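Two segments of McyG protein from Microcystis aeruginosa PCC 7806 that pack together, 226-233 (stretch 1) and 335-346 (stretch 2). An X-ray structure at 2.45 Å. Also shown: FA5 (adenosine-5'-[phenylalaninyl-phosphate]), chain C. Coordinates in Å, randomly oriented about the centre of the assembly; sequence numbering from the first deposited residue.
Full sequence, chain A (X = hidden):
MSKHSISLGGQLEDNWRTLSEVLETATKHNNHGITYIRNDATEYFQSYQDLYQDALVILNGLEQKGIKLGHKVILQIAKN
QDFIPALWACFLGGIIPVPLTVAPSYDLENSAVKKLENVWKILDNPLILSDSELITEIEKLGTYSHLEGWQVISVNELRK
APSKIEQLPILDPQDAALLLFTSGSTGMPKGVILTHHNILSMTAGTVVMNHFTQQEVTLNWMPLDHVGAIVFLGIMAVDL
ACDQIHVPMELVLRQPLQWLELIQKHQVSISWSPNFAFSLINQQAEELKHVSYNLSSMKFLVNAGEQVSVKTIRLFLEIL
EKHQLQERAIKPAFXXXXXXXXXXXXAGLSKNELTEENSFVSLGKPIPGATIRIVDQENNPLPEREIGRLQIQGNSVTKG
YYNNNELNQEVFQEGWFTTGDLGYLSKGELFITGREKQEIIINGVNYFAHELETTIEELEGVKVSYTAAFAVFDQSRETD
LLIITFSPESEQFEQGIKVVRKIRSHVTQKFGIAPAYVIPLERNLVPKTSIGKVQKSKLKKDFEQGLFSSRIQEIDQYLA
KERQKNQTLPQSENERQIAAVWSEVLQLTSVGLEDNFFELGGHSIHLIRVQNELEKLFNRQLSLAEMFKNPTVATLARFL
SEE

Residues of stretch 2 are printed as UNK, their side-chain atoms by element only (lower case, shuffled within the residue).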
# COMPACT_ATOMS: atom_id res chain seq x y z
N HIS A 226 5.34 3.90 -0.53
CA HIS A 226 3.98 3.63 -0.99
C HIS A 226 3.11 4.86 -1.01
O HIS A 226 3.25 5.75 -0.17
CB HIS A 226 3.34 2.54 -0.15
CG HIS A 226 2.07 2.00 -0.73
ND1 HIS A 226 0.86 2.50 -0.41
CD2 HIS A 226 1.85 0.98 -1.65
CE1 HIS A 226 -0.09 1.83 -1.09
NE2 HIS A 226 0.51 0.90 -1.85
N VAL A 227 2.19 4.91 -1.97
CA VAL A 227 1.32 6.07 -2.21
C VAL A 227 0.45 6.48 -1.01
O VAL A 227 0.15 7.67 -0.83
CB VAL A 227 0.45 5.87 -3.48
CG1 VAL A 227 -0.64 4.84 -3.24
CG2 VAL A 227 -0.13 7.19 -3.97
N GLY A 228 0.07 5.51 -0.19
CA GLY A 228 -0.75 5.76 0.99
C GLY A 228 -0.01 6.52 2.08
O GLY A 228 -0.61 7.30 2.82
N ALA A 229 1.30 6.29 2.16
CA ALA A 229 2.16 6.95 3.13
C ALA A 229 2.62 8.32 2.64
O ALA A 229 2.78 9.25 3.44
CB ALA A 229 3.35 6.07 3.46
N ILE A 230 2.84 8.45 1.33
CA ILE A 230 3.28 9.71 0.73
C ILE A 230 2.16 10.74 0.71
O ILE A 230 2.37 11.91 1.05
CB ILE A 230 3.81 9.50 -0.70
CG1 ILE A 230 5.06 8.63 -0.69
CG2 ILE A 230 4.10 10.84 -1.38
CD1 ILE A 230 5.42 8.03 -2.03
N VAL A 231 0.97 10.30 0.31
CA VAL A 231 -0.12 11.21 0.02
C VAL A 231 -1.12 11.31 1.18
O VAL A 231 -1.19 12.35 1.84
CB VAL A 231 -0.82 10.85 -1.31
CG1 VAL A 231 -1.79 11.94 -1.72
CG2 VAL A 231 0.20 10.65 -2.42
N PHE A 232 -1.87 10.24 1.43
CA PHE A 232 -2.93 10.24 2.44
C PHE A 232 -2.44 10.57 3.85
O PHE A 232 -3.11 11.29 4.59
CB PHE A 232 -3.71 8.91 2.42
CG PHE A 232 -4.75 8.79 3.51
CD1 PHE A 232 -5.77 9.73 3.64
CD2 PHE A 232 -4.73 7.71 4.38
CE1 PHE A 232 -6.72 9.61 4.64
CE2 PHE A 232 -5.68 7.58 5.38
CZ PHE A 232 -6.68 8.53 5.51
N LEU A 233 -1.27 10.05 4.22
CA LEU A 233 -0.73 10.27 5.56
C LEU A 233 0.59 11.04 5.52
O LEU A 233 1.40 10.97 6.45
CB LEU A 233 -0.59 8.95 6.31
CG LEU A 233 -1.89 8.17 6.54
CD1 LEU A 233 -1.60 6.79 7.11
CD2 LEU A 233 -2.86 8.93 7.44
N UNK A 335 -8.59 2.59 -2.91
CA UNK A 335 -7.62 3.49 -3.51
C UNK A 335 -6.55 2.72 -4.25
O UNK A 335 -6.47 1.49 -4.16
N UNK A 336 -5.72 3.45 -5.00
CA UNK A 336 -4.61 2.85 -5.74
C UNK A 336 -3.59 3.92 -6.01
O UNK A 336 -3.85 5.11 -5.80
c UNK A 336 -5.08 2.19 -7.03
se UNK A 336 -6.99 2.06 -9.17
c UNK A 336 -5.81 3.12 -8.00
c UNK A 336 -5.66 0.83 -9.94
N UNK A 337 -2.42 3.50 -6.48
CA UNK A 337 -1.36 4.43 -6.87
C UNK A 337 -1.85 5.38 -7.96
O UNK A 337 -1.52 6.57 -7.95
o UNK A 337 0.30 2.73 -6.35
c UNK A 337 1.04 4.60 -7.65
c UNK A 337 -0.11 3.66 -7.36
N UNK A 338 -2.66 4.85 -8.87
CA UNK A 338 -3.19 5.61 -10.01
C UNK A 338 -4.15 6.74 -9.61
O UNK A 338 -4.43 7.64 -10.41
c UNK A 338 -2.38 2.58 -11.21
c UNK A 338 -2.86 3.87 -11.87
c UNK A 338 -3.85 4.67 -11.02
o UNK A 338 -1.75 1.77 -11.92
o UNK A 338 -2.64 2.36 -10.01
N UNK A 339 -4.65 6.69 -8.37
CA UNK A 339 -5.56 7.72 -7.87
C UNK A 339 -5.05 8.40 -6.59
O UNK A 339 -5.84 8.89 -5.79
o UNK A 339 -6.99 6.26 -6.52
c UNK A 339 -6.97 7.14 -7.64
N UNK A 340 -3.73 8.43 -6.42
CA UNK A 340 -3.09 9.06 -5.25
C UNK A 340 -3.76 8.49 -3.99
O UNK A 340 -4.30 9.24 -3.16
c UNK A 340 -3.24 10.58 -5.30
s UNK A 340 -2.87 11.34 -6.90
N UNK A 341 -3.70 7.16 -3.85
CA UNK A 341 -4.34 6.41 -2.76
C UNK A 341 -5.87 6.59 -2.76
O UNK A 341 -6.49 6.54 -3.83
o UNK A 341 -4.11 7.93 -0.84
c UNK A 341 -3.70 6.69 -1.38
N UNK A 342 -6.46 6.79 -1.58
CA UNK A 342 -7.92 6.78 -1.40
C UNK A 342 -8.75 7.57 -2.39
O UNK A 342 -8.46 8.74 -2.66
N UNK A 343 -9.77 6.92 -2.95
CA UNK A 343 -10.70 7.57 -3.88
C UNK A 343 -12.17 7.40 -3.45
O UNK A 343 -13.01 8.25 -3.78
c UNK A 343 -10.87 5.63 -5.52
c UNK A 343 -10.85 7.85 -7.77
c UNK A 343 -10.49 7.10 -5.34
c UNK A 343 -11.25 8.01 -6.32
N UNK A 344 -12.47 6.32 -2.73
CA UNK A 344 -13.77 6.16 -2.08
C UNK A 344 -13.56 5.94 -0.59
O UNK A 344 -12.56 5.35 -0.18
c UNK A 344 -14.62 5.00 -2.67
o UNK A 344 -14.05 3.74 -2.29
c UNK A 344 -14.73 5.08 -4.19
N UNK A 345 -14.50 6.42 0.22
CA UNK A 345 -14.42 6.28 1.67
C UNK A 345 -15.73 5.84 2.24
O UNK A 345 -16.78 6.39 1.88
c UNK A 345 -11.33 7.84 2.18
c UNK A 345 -9.07 8.61 1.47
c UNK A 345 -8.55 7.72 2.42
c UNK A 345 -12.56 9.14 0.78
c UNK A 345 -9.37 6.92 3.22
c UNK A 345 -10.45 8.67 1.36
n UNK A 345 -11.24 9.41 0.56
c UNK A 345 -13.99 7.60 2.32
c UNK A 345 -12.71 8.17 1.78
c UNK A 345 -10.77 6.97 3.11
N UNK A 346 -15.70 4.85 3.13
CA UNK A 346 -16.89 4.40 3.83
C UNK A 346 -17.33 5.46 4.83
O UNK A 346 -16.50 6.22 5.35
o UNK A 346 -17.75 2.63 5.28
c UNK A 346 -16.61 3.08 4.55
C FA5 C . -2.52 0.41 -2.88
O FA5 C . -2.39 -0.69 -2.36
CA FA5 C . -3.59 1.36 -2.41
N FA5 C . -4.80 0.58 -2.41
CB FA5 C . -3.33 1.86 -0.98
CG FA5 C . -4.39 2.72 -0.28
CD1 FA5 C . -5.72 2.81 -0.70
CD2 FA5 C . -4.02 3.46 0.85
CE1 FA5 C . -6.64 3.61 -0.02
CE2 FA5 C . -4.94 4.25 1.55
CZ FA5 C . -6.26 4.33 1.11
P FA5 C . -1.26 -0.25 -5.20
OP1 FA5 C . -0.04 -1.05 -4.82
OP2 FA5 C . -1.22 0.56 -6.48
OP3 FA5 C . -1.62 0.76 -3.98
O5' FA5 C . -2.48 -1.29 -5.29
C5' FA5 C . -3.79 -0.91 -5.70
C4' FA5 C . -4.65 -2.16 -5.74
O4' FA5 C . -4.85 -2.73 -4.44
C3' FA5 C . -6.06 -1.90 -6.25
O3' FA5 C . -6.11 -1.86 -7.67
C2' FA5 C . -6.82 -3.08 -5.69
O2' FA5 C . -6.66 -4.23 -6.53
C1' FA5 C . -6.13 -3.35 -4.36
N9 FA5 C . -6.94 -2.74 -3.28
C8 FA5 C . -6.68 -1.59 -2.64
N7 FA5 C . -7.60 -1.31 -1.69
C5 FA5 C . -8.50 -2.31 -1.71
C6 FA5 C . -9.75 -2.64 -0.97
N6 FA5 C . -10.22 -1.84 0.01
N1 FA5 C . -10.39 -3.79 -1.30
C2 FA5 C . -9.94 -4.60 -2.28
N3 FA5 C . -8.82 -4.36 -2.98
C4 FA5 C . -8.07 -3.25 -2.76
O HOH W 1 2.28 3.14 -4.40

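Position 335 has no side-chain atoms and stays clear of stretch 1. Its backbone O accepts a hydrogen bond from FA5 N at 2.6 Å, and an ideal CB would lie 2.5 Å from the C of position 341, so there is no room for one: Gly-335.

Position 336 carries an unbranched chain of two carbons, a selenium and a terminal carbon. Its CB points away from the helix; its backbone comes nearest, with O 4.1 Å from Val-227 CG1. This is methionine, deposited as selenomethionine: Met-336.

At position 337 one carbon carries an oxygen and a carbon, and Val-227 CG1 rests 3.7 Å from its CA; the fork is that of Thr-337. The hydroxyl donates to FA5 OP2 (OG1 to OP2, 2.7 Å), while the backbone N donates to the same oxygen at 3.2 Å. Water 1 donates to Thr-337 OG1 at 2.8 Å and accepts from Val-227 N at 3.0 Å, giving the first turn of the helix a polar link to this loop.

Position 338 has three carbons in a row, the third holding two oxygens, and no contact with stretch 1; it is Glu-338, with OE2 satisfied elsewhere in the structure.

Position 339 shows one carbon and one oxygen, again facing away: Ser-339. Its OG donates to the backbone O of position 341 at 2.8 Å, tying the turn together from within.

Position 340 has one carbon and a sulfur; Val-227 CG2 sits 3.7 Å from its CA, and Val-231 CG1 lies 4.1 Å from its CB: Cys-340. Its phi and psi, 51° and 58°, are both positive.

Position 341 has one carbon and one oxygen and points toward the helix. Gly-228 CA approaches its CB to 3.9 Å, and Phe-232 CB is 3.4 Å from its side-chain oxygen: Ser-341. OG donates to Cys-340 O at 2.7 Å, so this hydroxyl can face apolar neighbors with its proton already spent.

Position 342 has no side-chain atoms: Gly-342. An ideal CB would fall 2.1 Å from a ring carbon of position 345.

Position 343 has four carbons, forked at the first with one arm two carbons long: Ile-343, out of reach of the helix. Position 344, a carbon bearing one oxygen and one carbon, is Thr-344, likewise distant.

Position 345 holds fused five- and six-membered rings with eight carbons and one nitrogen beyond CB. One ring carbon lies over one face of the Phe-232 ring, 3.4 Å from Phe-232 CE1, with the planes at 37°: Trp-345, the carbon being CH2.

Position 346, one carbon and one oxygen, is Ser-346, beyond the contact.

No direct hydrogen bond crosses the interface. Val-227, Val-231 and Phe-232 supply most of the helix's covered surface, while Gly-228 leaves space for the ligand: an ideal CB there would be crowded by FA5 CD2 at 3.0 Å. The rule is apolar packing against a turn that settles much of its own polarity, with one water and a shared ligand joining the two sides.

Stretch 2 (335-346) GMTESCSGITWS
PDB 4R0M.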